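PDB 4TUF: major extracellular endoglucanase from Xanthomonas campestris pv. campestris, which hydrolyses internal beta-1,4-glucosidic linkages in cellulose, lichenin and cereal beta-D-glucans, here represented by its family 5 catalytic domain. Local coordinates for residues G103-L108 / V146-G151; A116-L121 / E157-A162; N31-G36 / A73-S78; L233-Y238 / H272-G277. All coordinates share one frame; numbering follows the deposited sequence.

The four contacts sample one TIM barrel from its wall to its surface. Interactions 1 and 4 are buried: each joins two parallel strands of the barrel sheet through a beta-alpha-beta unit, and each relies on backbone hydrogen bonds flanked by apolar side chains. Interactions 2 and 3 join loops that follow strands, are only partly buried and have fewer backbone bonds. Interaction 2 mixes a histidine ring and carboxylates near the active-site Glu157, with a phosphate ion bound at the far end of the 116-121 loop, whereas interaction 3 is a small contact away from the annotated sites. Interactions 2 and 4 touch each other, since Glu157 is hydrogen-bonded to His236 and Tyr238; the other pairs do not meet.

Interaction 1 of 4, residues G103-L108 / V146-G151; sequences GMYVLL and VPYVLG
Val106 and Val149 pair as neighbours on two adjacent parallel strands of the TIM barrel, the two ends of a beta-alpha-beta unit whose crossover contains helix 129-143. Parallel pairing lets one residue bond in both directions, and Val106 is the example: its N donates to Tyr148 O (2.9 Å), while its O accepts from Leu150 N (2.7 Å). A longer bond, from Leu108 N to Gly151 O, follows at 3.3 Å. Toward the start of the strands, aromatic rings carry the contact. Gly103, which ends helix 88-102 in a Schellman motif, lays its CA over the centre of the Tyr148 ring, 3.7 Å from the centroid. CD1 of that ring sits over one face of Tyr105, toward the rim, the two planes being 58° apart. Tyr105 CD1 also meets Leu150 CD1 at 3.5 Å, and Leu107 CD1 rests against the backbone of Gly151. Strand 56-61 bonds to the backbone of Tyr105 and Leu107, Tyr1 touches Tyr105 and Leu150, and helix 88-102 packs on Val106 through Phe99 and on Val149 through Ile96.

Interaction 2 of 4, residues A116-L121 / E157-A162; sequences AGISEL and EPHGAA. With 2HP (dihydrogenphosphate ion), chain J.
His159 and Glu120 form the tight part of this loop-to-loop contact. Their side chains cross at about a right angle, with Glu120 CG 3.6 Å from His159 NE2, while Glu120 CA makes a CH-pi contact over one face of the ring, offset toward the rim. The backbones meet at the same place, His159 N donating to Glu120 O at 3.3 Å, in the carbonyl plane and on a lone pair. The ring's rotation is fixed by a bond close to its own plane: His159 ND1 donates to Glu157 O (2.6 Å). His159 CG is held between the backbone N and the carbonyl carbon (chi1 58°). At the ring edge, His159 CE1 lies 3.4 Å from Ile118 O. Trp212 stacks on the histidine as well. Both segments follow barrel strands, 105-110 and 149-153, on the catalytic side of the TIM barrel. Glu157 is, by similarity, the proton donor of this family 5 glycosidase; its OE2 bonds to Tyr238 and His236, while OE1 has Ile118 CD1 at 3.4 Å. The packing thins toward the surface. Glu120 is exposed and reaches out in extended form to the type II' turn from His159 to Ala162, where OE2 accepts from Ala161 N (3.0 Å), met from above the carboxylate plane. Leu121 CD2 lies against the same turn, at Ala162 N. At the other end, Ala116 and Gly117 make no contact with 157-162; Gly117 N instead donates to O1 of a bound dihydrogenphosphate ion, 3.0 Å away.

Interaction 3 of 4, residues N31-G36 / A73-S78; sequences NHVMHG and ASIDYS
Asn31 lays its side chain against Ser74, with ND2 3.3 Å from Ser74 OG; the angle is too poor for a hydrogen bond, so the pair counts as polar atoms in van der Waals contact. With Asn31 CG anti to the carbonyl carbon (chi1 -66°), that atom comes 3.6 Å from Ser74 OG. Asn31 CB, for its part, passes Ala73 O. The hydrogen bond across the contact belongs to the backbone: Ala73 N donates to Asn31 O at 3.0 Å, in the carbonyl plane and on a lone pair. Two irregular segments are thus joined, without any strand pairing, by one backbone bond with apolar groups beside it. Here Val33 supplies them. Its two methyls divide the work: CG1 comes 3.5 Å from Ala73 O and also reaches Ile75 CG1, while CG2 meets Ile75 CD1 at 3.9 Å, the two side chains crossing at a slant. Val33 and Ile75 are both buried and both touch Ile91 of helix 88-102, which thus completes a small apolar cluster. Further along, the segment 73-78 organises itself. Ile75 CG2 sits over one face of the Tyr77 ring, offset toward the rim, and Asp76 OD1 accepts from Ser78 N (3.0 Å) in an Asx turn, while OD2 forms a salt bridge with Arg79. Backbone bonding of Asp76 to Leu37 adds a second tie between the same two loops, just past Gly36. The arrangement is one of neighbouring loops in a TIM barrel, following strands 16-23 and 56-61 and leading to helices 42-51 and 88-102.

Interaction 4 of 4, residues L233-Y238 / H272-G277; sequences LAPHVY and HALLLG. With 2HP (dihydrogenphosphate ion), chain I.
A beta-alpha-beta unit of the TIM barrel brings Leu233 alongside Ala273, Leu274 and Leu275, its two strand regions being linked through helix 257-266. The pairing is irregular, with one beta bridge, yet it shows how backbone bonds can continue where strand geometry is imperfect. Leu233 is held at both ends: its N donates to Ala273 O (3.1 Å), and its O accepts from Leu275 N (3.1 Å), here almost in line with the carbonyl. Beyond the bridge Ala234 CA makes a CH...O contact with Leu275 O at 3.2 Å, and Gly277 N donates to Pro235 O at 3.0 Å. Apolar side chains fill in around these bonds. Leu276 meets the Pro235 ring at about a right angle, CD2 against CG, and sets CD1 3.6 Å from Val237 CG1. At the opposite end of the contact Leu233 CD1 reaches His272 CB at 3.5 Å. The His272 ring turns its edge to a dihydrogenphosphate ion, CE1 lying 3.2 Å from O2; Thr271 is hydrogen-bonded to the same ion. His236 runs its ring obliquely past the CA of Gly277, which has no side chain to intervene. His236 ND1 faces the proton donor Glu157, and Tyr238 OH bonds to Glu278, the nucleophile by similarity, so the segment 233-238 leads directly into the active site. Outside the pair, Phe265 of helix 257-266 covers Pro235, Leu274 and Leu276, Leu297 of helix 288-303 packs on Val237 and Leu276, and backbone bonds extend to Val195 and Phe310 on strands 192-195 and 309-311.

Interaction 1 of 4, residues G103-L108 / V146-G151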
# COMPACT_ATOMS: atom_id res chain seq x y z
N GLY A 103 10.06 11.68 -11.59
CA GLY A 103 8.71 11.61 -12.12
C GLY A 103 8.00 10.35 -11.68
O GLY A 103 7.21 9.78 -12.43
N MET A 104 8.29 9.91 -10.46
CA MET A 104 7.68 8.71 -9.91
C MET A 104 6.63 9.09 -8.87
O MET A 104 6.91 9.85 -7.95
CB MET A 104 8.75 7.79 -9.31
CG MET A 104 9.78 7.29 -10.32
SD MET A 104 11.08 6.23 -9.65
CE MET A 104 10.10 4.89 -8.96
N TYR A 105 5.42 8.55 -9.02
CA TYR A 105 4.32 8.84 -8.11
C TYR A 105 4.57 8.19 -6.76
O TYR A 105 5.10 7.08 -6.69
CB TYR A 105 2.99 8.36 -8.69
CG TYR A 105 2.62 9.02 -10.00
CD1 TYR A 105 2.09 10.31 -10.03
CD2 TYR A 105 2.80 8.37 -11.21
CE1 TYR A 105 1.75 10.92 -11.22
CE2 TYR A 105 2.47 8.98 -12.42
CZ TYR A 105 1.95 10.26 -12.41
OH TYR A 105 1.62 10.87 -13.60
N VAL A 106 4.20 8.88 -5.69
CA VAL A 106 4.43 8.35 -4.35
C VAL A 106 3.14 8.33 -3.51
O VAL A 106 2.52 9.37 -3.29
CB VAL A 106 5.50 9.17 -3.60
CG1 VAL A 106 5.66 8.69 -2.17
CG2 VAL A 106 6.82 9.10 -4.33
N LEU A 107 2.76 7.15 -3.05
CA LEU A 107 1.64 7.01 -2.13
C LEU A 107 2.19 6.73 -0.73
O LEU A 107 2.68 5.63 -0.46
CB LEU A 107 0.68 5.89 -2.58
CG LEU A 107 -0.63 5.69 -1.79
CD1 LEU A 107 -1.54 6.92 -1.89
CD2 LEU A 107 -1.39 4.45 -2.25
N LEU A 108 2.11 7.71 0.15
CA LEU A 108 2.57 7.53 1.53
C LEU A 108 1.57 6.66 2.30
O LEU A 108 0.38 6.67 2.01
CB LEU A 108 2.79 8.88 2.21
CG LEU A 108 3.91 9.70 1.56
CD1 LEU A 108 3.91 11.14 2.02
CD2 LEU A 108 5.27 9.07 1.81
N VAL A 146 4.95 18.85 -3.13
CA VAL A 146 5.72 17.91 -3.94
C VAL A 146 4.79 17.25 -4.97
O VAL A 146 4.04 16.33 -4.63
CB VAL A 146 6.39 16.83 -3.07
CG1 VAL A 146 7.23 15.91 -3.92
CG2 VAL A 146 7.24 17.47 -1.99
N PRO A 147 4.85 17.71 -6.23
CA PRO A 147 3.85 17.41 -7.27
C PRO A 147 3.57 15.92 -7.45
O PRO A 147 2.41 15.58 -7.67
CB PRO A 147 4.48 17.98 -8.54
CG PRO A 147 5.38 19.04 -8.06
CD PRO A 147 5.95 18.54 -6.77
N TYR A 148 4.59 15.07 -7.37
CA TYR A 148 4.40 13.65 -7.66
C TYR A 148 3.99 12.83 -6.44
O TYR A 148 3.85 11.60 -6.54
CB TYR A 148 5.67 13.07 -8.29
CG TYR A 148 5.72 13.32 -9.78
CD1 TYR A 148 5.03 12.50 -10.66
CD2 TYR A 148 6.44 14.39 -10.30
CE1 TYR A 148 5.06 12.73 -12.02
CE2 TYR A 148 6.48 14.63 -11.66
CZ TYR A 148 5.78 13.80 -12.51
OH TYR A 148 5.81 14.03 -13.87
N VAL A 149 3.80 13.48 -5.30
CA VAL A 149 3.22 12.78 -4.16
C VAL A 149 1.72 12.70 -4.35
O VAL A 149 1.01 13.71 -4.42
CB VAL A 149 3.56 13.46 -2.83
CG1 VAL A 149 2.82 12.77 -1.69
CG2 VAL A 149 5.04 13.41 -2.60
N LEU A 150 1.24 11.46 -4.43
CA LEU A 150 -0.12 11.16 -4.86
C LEU A 150 -1.17 11.43 -3.79
O LEU A 150 -2.26 11.92 -4.09
CB LEU A 150 -0.18 9.69 -5.27
CG LEU A 150 -1.06 9.33 -6.46
CD1 LEU A 150 -0.53 10.01 -7.72
CD2 LEU A 150 -1.05 7.83 -6.62
N GLY A 151 -0.85 11.11 -2.54
CA GLY A 151 -1.81 11.20 -1.46
C GLY A 151 -1.43 10.29 -0.32
O GLY A 151 -0.26 9.96 -0.16

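Interaction 2 of 4, residues A116-L121 / E157-A162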
# COMPACT_ATOMS: atom_id res chain seq x y z
N ALA A 116 6.82 -1.23 14.72
CA ALA A 116 6.86 -2.68 14.88
C ALA A 116 5.65 -3.34 14.21
O ALA A 116 5.54 -3.35 12.98
CB ALA A 116 6.92 -3.05 16.36
N GLY A 117 4.73 -3.88 15.02
CA GLY A 117 3.57 -4.57 14.49
C GLY A 117 2.49 -3.69 13.87
O GLY A 117 2.50 -2.47 14.01
N ILE A 118 1.55 -4.33 13.19
CA ILE A 118 0.41 -3.65 12.57
C ILE A 118 -0.82 -3.70 13.47
O ILE A 118 -1.29 -4.78 13.81
CB ILE A 118 0.08 -4.28 11.20
CG1 ILE A 118 1.25 -4.11 10.24
CG2 ILE A 118 -1.21 -3.69 10.62
CD1 ILE A 118 1.18 -4.99 9.03
N SER A 119 -1.33 -2.53 13.86
CA SER A 119 -2.43 -2.49 14.82
C SER A 119 -3.76 -2.87 14.19
O SER A 119 -4.01 -2.60 13.01
CB SER A 119 -2.54 -1.10 15.45
OG SER A 119 -2.90 -0.13 14.48
N GLU A 120 -4.62 -3.50 14.99
CA GLU A 120 -5.98 -3.83 14.57
C GLU A 120 -6.77 -2.56 14.27
O GLU A 120 -7.42 -2.45 13.23
CB GLU A 120 -6.69 -4.65 15.64
CG GLU A 120 -6.22 -6.09 15.72
CD GLU A 120 -6.91 -6.85 16.83
OE1 GLU A 120 -6.39 -7.91 17.24
OE2 GLU A 120 -7.97 -6.39 17.29
N LEU A 121 -6.71 -1.60 15.19
CA LEU A 121 -7.43 -0.35 15.04
C LEU A 121 -6.47 0.79 14.72
O LEU A 121 -5.26 0.60 14.70
CB LEU A 121 -8.21 -0.05 16.32
CG LEU A 121 -9.08 -1.18 16.86
CD1 LEU A 121 -9.70 -0.81 18.19
CD2 LEU A 121 -10.15 -1.52 15.84
N GLU A 157 -3.81 -2.02 6.81
CA GLU A 157 -4.33 -3.32 7.24
C GLU A 157 -5.20 -3.40 8.48
O GLU A 157 -4.90 -4.15 9.40
CB GLU A 157 -3.21 -4.34 7.27
CG GLU A 157 -2.59 -4.53 5.90
CD GLU A 157 -1.70 -5.74 5.82
OE1 GLU A 157 -1.20 -6.16 6.87
OE2 GLU A 157 -1.51 -6.25 4.71
N PRO A 158 -6.33 -2.71 8.48
CA PRO A 158 -7.25 -2.83 9.61
C PRO A 158 -7.73 -4.26 9.72
O PRO A 158 -7.98 -4.90 8.71
CB PRO A 158 -8.40 -1.92 9.20
CG PRO A 158 -7.77 -0.90 8.33
CD PRO A 158 -6.70 -1.62 7.57
N HIS A 159 -7.85 -4.76 10.93
CA HIS A 159 -8.26 -6.15 11.11
C HIS A 159 -8.71 -6.38 12.54
O HIS A 159 -8.82 -5.44 13.32
CB HIS A 159 -7.13 -7.12 10.74
CG HIS A 159 -5.88 -6.91 11.54
ND1 HIS A 159 -5.02 -5.85 11.31
CD2 HIS A 159 -5.35 -7.62 12.56
CE1 HIS A 159 -4.01 -5.92 12.17
NE2 HIS A 159 -4.18 -6.99 12.93
N GLY A 160 -8.98 -7.64 12.89
CA GLY A 160 -9.35 -7.99 14.25
C GLY A 160 -10.62 -7.33 14.74
O GLY A 160 -11.72 -7.66 14.29
N ALA A 161 -10.47 -6.37 15.65
CA ALA A 161 -11.61 -5.73 16.28
C ALA A 161 -12.23 -4.66 15.38
O ALA A 161 -13.35 -4.20 15.63
CB ALA A 161 -11.20 -5.13 17.62
N ALA A 162 -11.51 -4.27 14.33
CA ALA A 162 -11.99 -3.26 13.40
C ALA A 162 -13.33 -3.67 12.80
O ALA A 162 -13.51 -4.81 12.39
CB ALA A 162 -10.96 -3.02 12.30
P 2HP J . 3.89 -4.97 18.74
O1 2HP J . 4.14 -3.72 17.93
O2 2HP J . 2.57 -5.58 18.34
O3 2HP J . 5.00 -5.97 18.46
O4 2HP J . 3.87 -4.64 20.21

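Interaction 3 of 4, residues N31-G36 / A73-S78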
# COMPACT_ATOMS: atom_id res chain seq x y z
N ASN A 31 14.70 0.73 11.95
CA ASN A 31 15.81 1.40 11.27
C ASN A 31 15.47 2.82 10.81
O ASN A 31 16.36 3.65 10.65
CB ASN A 31 16.25 0.58 10.05
CG ASN A 31 16.86 -0.75 10.44
OD1 ASN A 31 17.29 -0.95 11.58
ND2 ASN A 31 16.91 -1.67 9.48
N HIS A 32 14.18 3.08 10.61
CA HIS A 32 13.68 4.38 10.17
C HIS A 32 14.36 4.88 8.90
O HIS A 32 14.75 6.04 8.80
CB HIS A 32 13.86 5.41 11.29
CG HIS A 32 13.33 4.96 12.62
ND1 HIS A 32 14.16 4.60 13.66
CD2 HIS A 32 12.06 4.80 13.07
CE1 HIS A 32 13.42 4.24 14.70
NE2 HIS A 32 12.15 4.35 14.36
N VAL A 33 14.50 3.99 7.92
CA VAL A 33 15.06 4.34 6.61
C VAL A 33 14.73 3.20 5.67
O VAL A 33 14.63 2.06 6.11
CB VAL A 33 16.59 4.59 6.68
CG1 VAL A 33 17.34 3.32 7.09
CG2 VAL A 33 17.13 5.14 5.36
N MET A 34 14.55 3.49 4.38
CA MET A 34 14.27 2.42 3.41
C MET A 34 15.39 1.38 3.46
O MET A 34 16.55 1.72 3.65
CB MET A 34 14.11 2.98 1.99
CG MET A 34 15.38 3.53 1.38
SD MET A 34 15.17 4.11 -0.31
CE MET A 34 14.88 2.57 -1.16
N HIS A 35 15.01 0.11 3.32
CA HIS A 35 15.94 -1.01 3.49
C HIS A 35 16.93 -1.18 2.35
O HIS A 35 16.68 -0.72 1.23
CB HIS A 35 15.15 -2.32 3.66
CG HIS A 35 14.66 -2.55 5.05
ND1 HIS A 35 13.54 -3.31 5.32
CD2 HIS A 35 15.13 -2.14 6.25
CE1 HIS A 35 13.35 -3.35 6.63
NE2 HIS A 35 14.30 -2.65 7.21
N GLY A 36 18.04 -1.84 2.64
CA GLY A 36 19.00 -2.21 1.63
C GLY A 36 20.17 -1.26 1.50
O GLY A 36 21.06 -1.46 0.67
N ALA A 73 19.29 3.72 11.15
CA ALA A 73 20.25 2.66 11.43
C ALA A 73 20.45 1.79 10.19
O ALA A 73 19.67 1.88 9.24
CB ALA A 73 19.79 1.81 12.60
N SER A 74 21.49 0.97 10.23
CA SER A 74 21.82 -0.01 9.18
C SER A 74 22.27 0.62 7.86
O SER A 74 22.41 -0.08 6.85
CB SER A 74 20.62 -0.94 8.91
OG SER A 74 19.61 -0.28 8.16
N ILE A 75 22.52 1.92 7.84
CA ILE A 75 22.99 2.55 6.62
C ILE A 75 24.50 2.41 6.49
O ILE A 75 25.25 2.79 7.39
CB ILE A 75 22.63 4.04 6.55
CG1 ILE A 75 21.13 4.24 6.69
CG2 ILE A 75 23.12 4.64 5.23
CD1 ILE A 75 20.71 5.69 6.69
N ASP A 76 24.93 1.84 5.36
CA ASP A 76 26.34 1.82 4.96
C ASP A 76 26.71 3.16 4.34
O ASP A 76 26.39 3.42 3.18
CB ASP A 76 26.58 0.68 3.96
CG ASP A 76 28.05 0.48 3.62
OD1 ASP A 76 28.85 1.43 3.74
OD2 ASP A 76 28.40 -0.65 3.22
N TYR A 77 27.38 4.02 5.11
CA TYR A 77 27.63 5.38 4.65
C TYR A 77 28.78 5.47 3.64
O TYR A 77 29.09 6.55 3.14
CB TYR A 77 27.90 6.30 5.84
CG TYR A 77 26.67 6.53 6.69
CD1 TYR A 77 25.62 7.31 6.22
CD2 TYR A 77 26.55 5.97 7.95
CE1 TYR A 77 24.48 7.53 6.98
CE2 TYR A 77 25.41 6.18 8.72
CZ TYR A 77 24.38 6.96 8.23
OH TYR A 77 23.26 7.17 8.99
N SER A 78 29.41 4.33 3.33
CA SER A 78 30.40 4.28 2.26
C SER A 78 29.69 4.32 0.91
O SER A 78 30.19 4.92 -0.05
CB SER A 78 31.26 3.02 2.35
OG SER A 78 31.75 2.85 3.67

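Interaction 4 of 4, residues L233-Y238 / H272-G277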
# COMPACT_ATOMS: atom_id res chain seq x y z
N LEU A 233 -9.98 3.27 -3.35
CA LEU A 233 -10.07 2.06 -2.54
C LEU A 233 -8.85 1.18 -2.80
O LEU A 233 -8.48 0.94 -3.96
CB LEU A 233 -11.36 1.30 -2.84
CG LEU A 233 -12.71 1.97 -2.56
CD1 LEU A 233 -13.82 1.05 -3.04
CD2 LEU A 233 -12.88 2.27 -1.08
N ALA A 234 -8.23 0.70 -1.74
CA ALA A 234 -6.95 0.01 -1.87
C ALA A 234 -6.81 -1.21 -0.96
O ALA A 234 -5.95 -1.23 -0.09
CB ALA A 234 -5.80 0.99 -1.61
N PRO A 235 -7.65 -2.23 -1.17
CA PRO A 235 -7.54 -3.40 -0.30
C PRO A 235 -6.26 -4.19 -0.56
O PRO A 235 -5.56 -3.94 -1.54
CB PRO A 235 -8.77 -4.22 -0.68
CG PRO A 235 -9.01 -3.88 -2.10
CD PRO A 235 -8.64 -2.43 -2.24
N HIS A 236 -5.97 -5.14 0.32
CA HIS A 236 -4.85 -6.03 0.13
C HIS A 236 -5.36 -7.44 -0.14
O HIS A 236 -6.46 -7.81 0.27
CB HIS A 236 -3.94 -6.03 1.37
CG HIS A 236 -3.33 -4.70 1.68
ND1 HIS A 236 -2.36 -4.54 2.63
CD2 HIS A 236 -3.56 -3.47 1.16
CE1 HIS A 236 -2.01 -3.27 2.69
NE2 HIS A 236 -2.72 -2.60 1.81
N VAL A 237 -4.55 -8.24 -0.83
CA VAL A 237 -4.85 -9.65 -1.00
C VAL A 237 -3.55 -10.42 -1.16
O VAL A 237 -2.62 -9.95 -1.81
CB VAL A 237 -5.78 -9.88 -2.21
CG1 VAL A 237 -5.25 -9.19 -3.44
CG2 VAL A 237 -5.98 -11.37 -2.47
N TYR A 238 -3.47 -11.60 -0.55
CA TYR A 238 -2.28 -12.44 -0.66
C TYR A 238 -2.65 -13.88 -1.00
O TYR A 238 -3.83 -14.23 -1.07
CB TYR A 238 -1.48 -12.40 0.63
CG TYR A 238 -1.22 -11.01 1.15
CD1 TYR A 238 -0.10 -10.30 0.75
CD2 TYR A 238 -2.10 -10.41 2.05
CE1 TYR A 238 0.13 -9.02 1.22
CE2 TYR A 238 -1.87 -9.14 2.52
CZ TYR A 238 -0.75 -8.45 2.10
OH TYR A 238 -0.52 -7.18 2.57
N HIS A 272 -16.33 2.29 -8.07
CA HIS A 272 -15.29 3.02 -7.34
C HIS A 272 -13.92 2.85 -8.00
O HIS A 272 -13.62 1.79 -8.54
CB HIS A 272 -15.20 2.54 -5.89
CG HIS A 272 -16.40 2.87 -5.07
ND1 HIS A 272 -17.53 2.09 -5.05
CD2 HIS A 272 -16.64 3.90 -4.22
CE1 HIS A 272 -18.42 2.62 -4.23
NE2 HIS A 272 -17.90 3.72 -3.71
N ALA A 273 -13.10 3.89 -7.94
CA ALA A 273 -11.70 3.75 -8.30
C ALA A 273 -11.08 2.74 -7.36
O ALA A 273 -11.18 2.89 -6.14
CB ALA A 273 -10.97 5.08 -8.22
N LEU A 274 -10.45 1.71 -7.91
CA LEU A 274 -9.92 0.63 -7.09
C LEU A 274 -8.62 0.06 -7.64
O LEU A 274 -8.43 -0.07 -8.85
CB LEU A 274 -10.96 -0.49 -6.95
CG LEU A 274 -10.72 -1.61 -5.94
CD1 LEU A 274 -12.05 -2.13 -5.42
CD2 LEU A 274 -9.92 -2.76 -6.55
N LEU A 275 -7.71 -0.25 -6.73
CA LEU A 275 -6.48 -0.95 -7.04
C LEU A 275 -6.05 -1.72 -5.79
O LEU A 275 -6.59 -1.50 -4.71
CB LEU A 275 -5.39 0.02 -7.51
CG LEU A 275 -5.08 1.29 -6.70
CD1 LEU A 275 -4.42 1.01 -5.37
CD2 LEU A 275 -4.21 2.23 -7.52
N LEU A 276 -5.06 -2.59 -5.92
CA LEU A 276 -4.53 -3.28 -4.76
C LEU A 276 -3.33 -2.54 -4.14
O LEU A 276 -2.34 -2.27 -4.82
CB LEU A 276 -4.12 -4.70 -5.13
CG LEU A 276 -5.27 -5.57 -5.63
CD1 LEU A 276 -4.75 -6.91 -6.12
CD2 LEU A 276 -6.30 -5.74 -4.54
N GLY A 277 -3.43 -2.21 -2.86
CA GLY A 277 -2.34 -1.58 -2.15
C GLY A 277 -1.18 -2.53 -1.93
O GLY A 277 -0.01 -2.13 -1.97
P 2HP I . -21.74 0.47 -4.30
O1 2HP I . -22.47 1.43 -5.21
O2 2HP I . -20.39 0.16 -4.89
O3 2HP I . -21.57 1.10 -2.94
O4 2HP I . -22.53 -0.81 -4.15